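Local coordinates for protein cytochrome P450 (Rhodococcus erythropolis, PDB 3WEC) that probably hydroxylates the quinoline nitrogen of an aurachin biosynthetic intermediate, as a heme-dependent cytochrome P450 monooxygenase essential for the antibiotic activity of these alkaloids, at residues 352-357 and 366-371; 260-265 and 372-377; 42-47 and 78-83. One frame throughout, in Å; residues are numbered along the deposited sequence.

Contact 1. Residues 352-357 and 366-371; sequences LSYGRG and LANSML. With HEM (protoporphyrin IX containing Fe), chain B.
Tyr354 reaches out of the loop 352-357 and donates a hydrogen bond from its OH to Asn368 OD1, at 2.8 Å. The ring and the Asn368 amide are turned against each other, with planes 68° apart. OD1 lies near the plane of the ring, but the tyrosine oxygen stands above the carbonyl plane of the amide and off its lone pairs. Ala367 CB lies near the ring plane on the other flank of the hydroxyl, 3.5 Å from Tyr354 OH. The first torsion of Tyr354 (-73°) sets CG opposite the carbonyl carbon, and the ring lies with its hydroxyl end at helix 364-381.

The ring also meets the heme. Tyr354 CE1 approaches HEM C3B obliquely, at 3.5 Å. Ala367 CB touches the vinyl carbon HEM CBB at 3.6 Å, so the tyrosine and the helix meet the same pyrrole. Gly355 CA packs against the propionate oxygen HEM O2A at 3.2 Å. The loop is the start of the P450 cysteine-ligand loop. Tyr354 shares a backbone hydrogen bond with Cys361, the axial ligand of the iron. The water bound to the iron lies across the porphyrin from this ring.

The chemistry is divided along one side chain: ring carbons pack on the porphyrin, and the phenol donates a hydrogen bond to the Asn368 amide oxygen, which should limit swinging of the ring.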
loop_
_atom_site.group_PDB
_atom_site.type_symbol
_atom_site.label_atom_id
_atom_site.label_comp_id
_atom_site.label_asym_id
_atom_site.label_seq_id
_atom_site.Cartn_x
_atom_site.Cartn_y
_atom_site.Cartn_z
ATOM N N LEU A 352 2.906 12.388 1.555
ATOM C CA LEU A 352 3.897 11.313 1.680
ATOM C C LEU A 352 3.331 9.896 1.437
ATOM O O LEU A 352 4.051 8.924 1.592
ATOM C CB LEU A 352 4.591 11.372 3.038
ATOM C CG LEU A 352 5.339 12.667 3.358
ATOM C CD1 LEU A 352 5.560 12.702 4.858
ATOM C CD2 LEU A 352 6.650 12.753 2.595
ATOM N N SER A 353 2.078 9.777 1.004
ATOM C CA SER A 353 1.437 8.455 0.979
ATOM C C SER A 353 2.046 7.392 0.024
ATOM O O SER A 353 1.820 6.206 0.207
ATOM C CB SER A 353 -0.082 8.581 0.832
ATOM O OG SER A 353 -0.539 9.393 1.893
ATOM N N TYR A 354 2.822 7.865 -0.960
ATOM C CA TYR A 354 3.486 6.992 -1.911
ATOM C C TYR A 354 5.009 6.874 -1.685
ATOM O O TYR A 354 5.701 6.220 -2.470
ATOM C CB TYR A 354 3.200 7.481 -3.314
ATOM C CG TYR A 354 1.800 7.261 -3.879
ATOM C CD1 TYR A 354 1.233 5.955 -3.948
ATOM C CD2 TYR A 354 1.041 8.347 -4.413
ATOM C CE1 TYR A 354 -0.021 5.730 -4.513
ATOM C CE2 TYR A 354 -0.225 8.122 -4.996
ATOM C CZ TYR A 354 -0.748 6.795 -5.006
ATOM O OH TYR A 354 -1.958 6.521 -5.571
ATOM N N GLY A 355 5.527 7.479 -0.614
ATOM C CA GLY A 355 6.948 7.429 -0.322
ATOM C C GLY A 355 7.557 8.541 -1.167
ATOM O O GLY A 355 6.815 9.254 -1.845
ATOM N N ARG A 356 8.876 8.697 -1.132
ATOM C CA ARG A 356 9.581 9.718 -1.936
ATOM C C ARG A 356 10.977 9.192 -2.289
ATOM O O ARG A 356 11.576 8.410 -1.522
ATOM C CB ARG A 356 9.718 11.046 -1.163
ATOM C CG ARG A 356 8.842 12.212 -1.663
ATOM C CD ARG A 356 7.600 12.310 -0.823
ATOM N NE ARG A 356 6.659 13.385 -1.119
ATOM C CZ ARG A 356 6.667 14.562 -0.498
ATOM N NH1 ARG A 356 7.627 14.822 0.382
ATOM N NH2 ARG A 356 5.743 15.485 -0.771
ATOM N N GLY A 357 11.487 9.591 -3.448
ATOM C CA GLY A 357 12.769 9.120 -3.891
ATOM C C GLY A 357 12.692 7.862 -4.715
ATOM O O GLY A 357 11.690 7.628 -5.414
ATOM N N LEU A 366 -1.336 4.020 -11.474
ATOM C CA LEU A 366 -2.379 3.021 -11.627
ATOM C C LEU A 366 -3.342 3.075 -10.455
ATOM O O LEU A 366 -4.533 3.097 -10.652
ATOM C CB LEU A 366 -1.787 1.585 -11.707
ATOM C CG LEU A 366 -2.773 0.383 -11.760
ATOM C CD1 LEU A 366 -3.722 0.466 -12.969
ATOM C CD2 LEU A 366 -1.934 -0.867 -11.884
ATOM N N ALA A 367 -2.822 3.050 -9.238
ATOM C CA ALA A 367 -3.654 3.289 -8.067
ATOM C C ALA A 367 -4.480 4.586 -8.217
ATOM O O ALA A 367 -5.648 4.597 -7.906
ATOM C CB ALA A 367 -2.804 3.305 -6.785
ATOM N N ASN A 368 -3.856 5.662 -8.674
ATOM C CA ASN A 368 -4.552 6.953 -8.911
ATOM C C ASN A 368 -5.651 6.847 -9.949
ATOM O O ASN A 368 -6.758 7.354 -9.742
ATOM C CB ASN A 368 -3.562 8.039 -9.404
ATOM C CG ASN A 368 -2.835 8.739 -8.264
ATOM O OD1 ASN A 368 -3.127 8.503 -7.113
ATOM N ND2 ASN A 368 -1.907 9.627 -8.592
ATOM N N SER A 369 -5.334 6.199 -11.073
ATOM C CA SER A 369 -6.341 5.907 -12.091
ATOM C C SER A 369 -7.519 5.137 -11.514
ATOM O O SER A 369 -8.676 5.553 -11.698
ATOM C CB SER A 369 -5.771 5.104 -13.244
ATOM O OG SER A 369 -6.840 4.745 -14.118
ATOM N N MET A 370 -7.227 4.024 -10.832
ATOM C CA MET A 370 -8.280 3.214 -10.194
ATOM C C MET A 370 -9.166 4.059 -9.272
ATOM O O MET A 370 -10.390 3.951 -9.311
ATOM C CB MET A 370 -7.695 2.054 -9.336
ATOM C CG MET A 370 -7.265 0.827 -10.151
ATOM S SD MET A 370 -6.754 -0.572 -9.147
ATOM C CE MET A 370 -5.207 0.045 -8.477
ATOM N N LEU A 371 -8.515 4.858 -8.431
ATOM C CA LEU A 371 -9.160 5.577 -7.371
ATOM C C LEU A 371 -9.995 6.703 -7.958
ATOM O O LEU A 371 -11.091 6.950 -7.475
ATOM C CB LEU A 371 -8.110 6.099 -6.361
ATOM C CG LEU A 371 -7.544 5.023 -5.409
ATOM C CD1 LEU A 371 -6.368 5.562 -4.600
ATOM C CD2 LEU A 371 -8.602 4.451 -4.489
HETATM C CHA HEM B . 6.137 0.910 -2.907
HETATM C CHB HEM B . 2.084 3.196 -1.160
HETATM C CHC HEM B . -0.587 1.244 -4.786
HETATM C CHD HEM B . 3.507 -1.221 -6.416
HETATM C C1A HEM B . 5.170 1.656 -2.133
HETATM C C2A HEM B . 5.552 2.284 -0.825
HETATM C C3A HEM B . 4.359 2.945 -0.350
HETATM C C4A HEM B . 3.369 2.630 -1.378
HETATM C CMA HEM B . 4.187 3.759 0.953
HETATM C CAA HEM B . 6.874 2.355 -0.050
HETATM C CBA HEM B . 7.572 3.590 -0.651
HETATM C CGA HEM B . 8.815 3.997 0.164
HETATM O O1A HEM B . 9.444 3.160 0.877
HETATM O O2A HEM B . 9.223 5.189 0.061
HETATM C C1B HEM B . 0.981 2.817 -2.039
HETATM C C2B HEM B . -0.308 3.476 -1.843
HETATM C C3B HEM B . -1.065 2.856 -2.897
HETATM C C4B HEM B . -0.153 1.945 -3.577
HETATM C CMB HEM B . -0.792 4.461 -0.816
HETATM C CAB HEM B . -2.497 3.166 -3.147
HETATM C CBB HEM B . -3.334 2.185 -3.377
HETATM C C1C HEM B . 0.307 0.430 -5.580
HETATM C C2C HEM B . -0.167 -0.432 -6.664
HETATM C C3C HEM B . 1.051 -1.143 -7.109
HETATM C C4C HEM B . 2.156 -0.701 -6.282
HETATM C CMC HEM B . -1.590 -0.519 -7.143
HETATM C CAC HEM B . 1.202 -2.189 -8.173
HETATM C CBC HEM B . 0.261 -2.443 -9.054
HETATM C C1D HEM B . 4.624 -0.892 -5.522
HETATM C C2D HEM B . 5.973 -1.361 -5.832
HETATM C C3D HEM B . 6.792 -0.740 -4.774
HETATM C C4D HEM B . 5.804 0.068 -4.040
HETATM C CMD HEM B . 6.381 -2.326 -6.921
HETATM C CAD HEM B . 8.266 -0.893 -4.527
HETATM C CBD HEM B . 8.944 0.336 -5.181
HETATM C CGD HEM B . 10.430 0.327 -5.042
HETATM O O1D HEM B . 11.091 0.797 -6.011
HETATM O O2D HEM B . 10.954 -0.150 -3.983
HETATM N NA HEM B . 3.815 1.947 -2.586
HETATM N NB HEM B . 1.117 1.961 -3.096
HETATM N NC HEM B . 1.715 0.327 -5.374
HETATM N ND HEM B . 4.528 -0.002 -4.493
HETATM FE FE HEM B . 2.733 0.864 -3.836
HETATM O O HOH W 1 1.897 -0.774 -2.175
#

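Contact 2. Residues 260-265 and 372-377; sequences NTIGNM and QHFLRE
Met265 N donates to Thr261 O at 2.8 Å, a bond within helix 240-271 that belongs to the backbone alone. Across to residues 372-377 the contact is wholly apolar. Phe374 is the central group. Ile262 CD1 sits over the middle of one ring face in a CH-pi contact, 4.0 Å from the ring centroid and 13° off the normal. The other branch of the isoleucine, CG2, meets the far end of the ring at CZ, 3.7 Å away.

Met265 comes to the ring differently. Its chain runs extended from the backbone as far as SD and bends only at the last torsion. SD therefore arrives at the edge of the Phe374 ring, 4.0 Å from CD2, in a Met-aromatic contact. The same sulfur lies 4.0 Å from Leu375 CG, and those two side chains meet nearly at right angles.

The two helical segments run roughly in the same direction, with axes 11.6 Å apart at closest approach and a crossing angle of -31°. They correspond to the long central helix and the L helix of the P450 core bundle. Phe156 of helix 155-165 touches both Ile262 and Phe374, Val139 of helix 128-141 packs on Phe374, and Leu375 meets Ala289 of helix 286-296.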
loop_
_atom_site.group_PDB
_atom_site.type_symbol
_atom_site.label_atom_id
_atom_site.label_comp_id
_atom_site.label_asym_id
_atom_site.label_seq_id
_atom_site.Cartn_x
_atom_site.Cartn_y
_atom_site.Cartn_z
ATOM N N ASN A 260 -7.870 -0.751 1.032
ATOM C CA ASN A 260 -7.965 0.051 2.253
ATOM C C ASN A 260 -8.406 1.460 1.900
ATOM O O ASN A 260 -9.195 2.040 2.595
ATOM C CB ASN A 260 -6.610 0.098 2.994
ATOM C CG ASN A 260 -6.412 -1.076 3.926
ATOM O OD1 ASN A 260 -7.310 -1.914 4.104
ATOM N ND2 ASN A 260 -5.249 -1.126 4.567
ATOM N N THR A 261 -7.854 2.008 0.829
ATOM C CA THR A 261 -8.178 3.345 0.394
ATOM C C THR A 261 -9.608 3.531 -0.101
ATOM O O THR A 261 -10.163 4.584 0.082
ATOM C CB THR A 261 -7.208 3.841 -0.706
ATOM O OG1 THR A 261 -5.869 3.723 -0.221
ATOM C CG2 THR A 261 -7.498 5.291 -1.019
ATOM N N ILE A 262 -10.180 2.534 -0.777
ATOM C CA ILE A 262 -11.571 2.559 -1.148
ATOM C C ILE A 262 -12.425 2.630 0.136
ATOM O O ILE A 262 -13.386 3.418 0.207
ATOM C CB ILE A 262 -11.977 1.239 -1.879
ATOM C CG1 ILE A 262 -11.107 0.990 -3.089
ATOM C CG2 ILE A 262 -13.482 1.209 -2.194
ATOM C CD1 ILE A 262 -11.812 1.166 -4.402
ATOM N N GLY A 263 -12.087 1.791 1.135
ATOM C CA GLY A 263 -12.835 1.799 2.410
ATOM C C GLY A 263 -12.746 3.121 3.164
ATOM O O GLY A 263 -13.763 3.689 3.550
ATOM N N ASN A 264 -11.518 3.601 3.337
ATOM C CA ASN A 264 -11.220 4.902 3.928
ATOM C C ASN A 264 -11.852 6.072 3.157
ATOM O O ASN A 264 -12.279 7.020 3.764
ATOM C CB ASN A 264 -9.694 5.088 3.992
ATOM C CG ASN A 264 -9.048 4.259 5.080
ATOM O OD1 ASN A 264 -9.722 3.700 5.996
ATOM N ND2 ASN A 264 -7.738 4.181 5.020
ATOM N N MET A 265 -11.885 5.996 1.822
ATOM C CA MET A 265 -12.528 7.042 1.007
ATOM C C MET A 265 -13.987 7.150 1.377
ATOM O O MET A 265 -14.510 8.245 1.640
ATOM C CB MET A 265 -12.416 6.736 -0.491
ATOM C CG MET A 265 -13.002 7.833 -1.363
ATOM S SD MET A 265 -12.896 7.430 -3.102
ATOM C CE MET A 265 -11.219 7.908 -3.464
ATOM N N GLN A 372 -9.478 7.341 -9.013
ATOM C CA GLN A 372 -10.173 8.420 -9.756
ATOM C C GLN A 372 -11.386 7.974 -10.504
ATOM O O GLN A 372 -12.413 8.667 -10.451
ATOM C CB GLN A 372 -9.247 9.095 -10.756
ATOM C CG GLN A 372 -8.153 9.867 -10.049
ATOM C CD GLN A 372 -7.079 10.317 -10.982
ATOM O OE1 GLN A 372 -7.152 10.073 -12.190
ATOM N NE2 GLN A 372 -6.076 10.997 -10.439
ATOM N N HIS A 373 -11.280 6.855 -11.222
ATOM C CA HIS A 373 -12.452 6.269 -11.888
ATOM C C HIS A 373 -13.462 5.823 -10.875
ATOM O O HIS A 373 -14.668 5.861 -11.144
ATOM C CB HIS A 373 -12.086 5.044 -12.715
ATOM C CG HIS A 373 -11.422 5.354 -14.005
ATOM N ND1 HIS A 373 -12.072 5.913 -15.028
ATOM C CD2 HIS A 373 -10.124 5.121 -14.434
ATOM C CE1 HIS A 373 -11.230 6.058 -16.067
ATOM N NE2 HIS A 373 -10.032 5.568 -15.693
ATOM N N PHE A 374 -12.982 5.335 -9.730
ATOM C CA PHE A 374 -13.915 4.863 -8.712
ATOM C C PHE A 374 -14.720 6.024 -8.146
ATOM O O PHE A 374 -15.933 5.904 -8.010
ATOM C CB PHE A 374 -13.216 4.133 -7.578
ATOM C CG PHE A 374 -14.157 3.658 -6.494
ATOM C CD1 PHE A 374 -14.763 2.422 -6.587
ATOM C CD2 PHE A 374 -14.412 4.442 -5.375
ATOM C CE1 PHE A 374 -15.621 1.970 -5.596
ATOM C CE2 PHE A 374 -15.246 3.981 -4.375
ATOM C CZ PHE A 374 -15.878 2.764 -4.497
ATOM N N LEU A 375 -14.032 7.118 -7.800
ATOM C CA LEU A 375 -14.664 8.282 -7.220
ATOM C C LEU A 375 -15.647 8.939 -8.248
ATOM O O LEU A 375 -16.770 9.293 -7.882
ATOM C CB LEU A 375 -13.595 9.268 -6.731
ATOM C CG LEU A 375 -13.895 10.319 -5.649
ATOM C CD1 LEU A 375 -13.107 11.591 -5.912
ATOM C CD2 LEU A 375 -15.364 10.627 -5.452
ATOM N N ARG A 376 -15.213 9.046 -9.511
ATOM C CA ARG A 376 -15.996 9.614 -10.604
ATOM C C ARG A 376 -17.323 8.871 -10.816
ATOM O O ARG A 376 -18.362 9.503 -11.014
ATOM C CB ARG A 376 -15.226 9.649 -11.931
ATOM C CG ARG A 376 -16.103 10.171 -13.071
ATOM C CD ARG A 376 -15.403 10.375 -14.417
ATOM N NE ARG A 376 -14.298 11.321 -14.322
ATOM C CZ ARG A 376 -13.028 10.968 -14.139
ATOM N NH1 ARG A 376 -12.674 9.684 -14.061
ATOM N NH2 ARG A 376 -12.106 11.910 -14.053
ATOM N N GLU A 377 -17.267 7.538 -10.794
ATOM C CA GLU A 377 -18.481 6.726 -10.910
ATOM C C GLU A 377 -19.345 6.914 -9.659
ATOM O O GLU A 377 -20.562 7.081 -9.739
ATOM C CB GLU A 377 -18.117 5.245 -11.104
ATOM C CG GLU A 377 -17.499 4.887 -12.453
ATOM C CD GLU A 377 -18.414 5.219 -13.632
ATOM O OE1 GLU A 377 -17.917 5.908 -14.555
ATOM O OE2 GLU A 377 -19.617 4.818 -13.617
#

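Contact 3. Residues 42-47 and 78-83; sequences SALGAW and TSMMGE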
loop_
_atom_site.group_PDB
_atom_site.type_symbol
_atom_site.label_atom_id
_atom_site.label_comp_id
_atom_site.label_asym_id
_atom_site.label_seq_id
_atom_site.Cartn_x
_atom_site.Cartn_y
_atom_site.Cartn_z
ATOM N N SER A 42 11.695 3.715 19.650
ATOM C CA SER A 42 10.447 3.043 19.994
ATOM C C SER A 42 10.629 2.099 21.176
ATOM O O SER A 42 9.739 1.979 22.028
ATOM C CB SER A 42 9.907 2.296 18.752
ATOM O OG SER A 42 9.020 1.240 19.078
ATOM N N ALA A 43 11.787 1.444 21.223
ATOM C CA ALA A 43 12.074 0.439 22.250
ATOM C C ALA A 43 11.061 -0.726 22.237
ATOM O O ALA A 43 11.106 -1.630 23.078
ATOM C CB ALA A 43 12.231 1.071 23.636
ATOM N N LEU A 44 10.147 -0.694 21.269
ATOM C CA LEU A 44 9.661 -1.935 20.694
ATOM C C LEU A 44 10.899 -2.398 19.929
ATOM O O LEU A 44 11.313 -3.559 20.036
ATOM C CB LEU A 44 8.466 -1.714 19.743
ATOM C CG LEU A 44 7.720 -2.919 19.129
ATOM C CD1 LEU A 44 7.276 -3.923 20.194
ATOM C CD2 LEU A 44 6.540 -2.459 18.275
ATOM N N GLY A 45 11.497 -1.452 19.191
ATOM C CA GLY A 45 12.752 -1.661 18.467
ATOM C C GLY A 45 13.238 -0.462 17.666
ATOM O O GLY A 45 14.307 0.084 17.932
ATOM N N ALA A 46 12.438 -0.045 16.693
ATOM C CA ALA A 46 12.832 0.988 15.727
ATOM C C ALA A 46 12.684 2.444 16.206
ATOM O O ALA A 46 12.064 2.717 17.227
ATOM C CB ALA A 46 12.046 0.786 14.450
ATOM N N TRP A 47 13.262 3.370 15.442
ATOM C CA TRP A 47 12.992 4.796 15.574
ATOM C C TRP A 47 11.664 5.123 14.957
ATOM O O TRP A 47 11.231 4.448 14.025
ATOM C CB TRP A 47 14.087 5.571 14.870
ATOM C CG TRP A 47 15.373 5.464 15.640
ATOM C CD1 TRP A 47 16.350 4.469 15.545
ATOM C CD2 TRP A 47 15.832 6.349 16.714
ATOM N NE1 TRP A 47 17.355 4.685 16.441
ATOM C CE2 TRP A 47 17.115 5.798 17.176
ATOM C CE3 TRP A 47 15.343 7.512 17.300
ATOM C CZ2 TRP A 47 17.859 6.404 18.193
ATOM C CZ3 TRP A 47 16.094 8.112 18.327
ATOM C CH2 TRP A 47 17.327 7.574 18.755
ATOM N N THR A 78 10.865 -9.942 16.837
ATOM C CA THR A 78 10.471 -11.301 17.164
ATOM C C THR A 78 10.799 -11.630 18.624
ATOM O O THR A 78 9.964 -12.192 19.345
ATOM C CB THR A 78 11.157 -12.246 16.135
ATOM O OG1 THR A 78 10.463 -12.158 14.873
ATOM C CG2 THR A 78 11.222 -13.663 16.587
ATOM N N SER A 79 12.007 -11.245 19.047
ATOM C CA SER A 79 12.457 -11.386 20.428
ATOM C C SER A 79 11.609 -10.550 21.359
ATOM O O SER A 79 11.341 -10.958 22.482
ATOM C CB SER A 79 13.911 -10.942 20.570
ATOM O OG SER A 79 14.234 -10.691 21.931
ATOM N N MET A 80 11.208 -9.372 20.896
ATOM C CA MET A 80 10.390 -8.470 21.699
ATOM C C MET A 80 8.936 -8.955 21.807
ATOM O O MET A 80 8.313 -8.886 22.866
ATOM C CB MET A 80 10.482 -7.037 21.163
ATOM C CG MET A 80 9.943 -5.973 22.110
ATOM S SD MET A 80 10.427 -6.302 23.820
ATOM C CE MET A 80 9.562 -5.024 24.741
ATOM N N MET A 81 8.418 -9.474 20.707
ATOM C CA MET A 81 7.050 -9.957 20.628
ATOM C C MET A 81 6.920 -11.324 21.296
ATOM O O MET A 81 5.825 -11.728 21.690
ATOM C CB MET A 81 6.655 -10.049 19.151
ATOM C CG MET A 81 5.214 -9.720 18.793
ATOM S SD MET A 81 4.496 -8.220 19.500
ATOM C CE MET A 81 5.828 -7.029 19.324
ATOM N N GLY A 82 8.046 -12.030 21.413
ATOM C CA GLY A 82 8.077 -13.403 21.928
ATOM C C GLY A 82 7.319 -14.344 21.014
ATOM O O GLY A 82 6.684 -15.283 21.483
ATOM N N GLU A 83 7.396 -14.088 19.706
ATOM C CA GLU A 83 6.575 -14.783 18.714
ATOM C C GLU A 83 7.286 -14.905 17.350
ATOM O O GLU A 83 8.113 -14.064 16.995
ATOM C CB GLU A 83 5.250 -14.032 18.556
ATOM C CG GLU A 83 4.064 -14.874 18.107
ATOM C CD GLU A 83 3.586 -15.846 19.172
ATOM O OE1 GLU A 83 3.708 -15.539 20.389
ATOM O OE2 GLU A 83 3.092 -16.930 18.785
#
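Leu44, in the turn of a beta hairpin, puts its CD1 methyl against two methionines at the end of helix 73-81. This helix occupies the place of the B' helix of P450s, and the hairpin belongs to the main beta sheet. Leu44 CD1 lies 3.5 Å from Met81 CE and 3.9 Å from Met80 CG. The leucine crosses both methionine chains at a slant. Met80 CG also touches the backbone of the turn, 3.5 Å from Leu44 O. The Met80 methyl reaches further along, to 4.1 Å between CE and Ala43 O. No hydrogen bond joins the two segments, and the contact is a small apolar patch at the surface.

Torsions bring these groups together. Leu44 holds CG opposite its backbone N (-174°), which carries the branch out to the helix. Met81 is folded at both its second and third torsions, and this turns CE back to the leucine.

Further out, Trp47, where strand 47-49 begins, makes backbone hydrogen bonds with Ala323 and Met325 of strand 323-326, and its NE1 bonds to Asp322. Phe190 packs on Met81 from another loop. The bound aurachin intermediate is about 9 Å from the Leu44 side chain. The helix ends at Met81, and Gly82 follows with positive phi. There Thr78 O accepts from Glu83 N at 3.2 Å and, weakly, from Gly82 N.

How the contacts relate
From the N terminus, contact 3 comes first. It closes a loop of 30 residues and joins the hairpin of strands 39-41 and 47-49 to helix 73-81. It is complete before the others begin. Contact 2 opens on helix 240-271 and closes on helix 364-381, with 106 residues between its segments. Contact 1 is nested inside that loop and has eight residues between its segments, from the heme-binding loop to the same helix. Residues 366-371 and 372-377 follow each other directly, and contacts 1 and 2 also touch through packing of Leu371 CD2 on Thr261 CG2, 3.7 Å apart. Contact 3 is remote, its centre about 29 Å from that of contact 1 and 35 Å from that of contact 2.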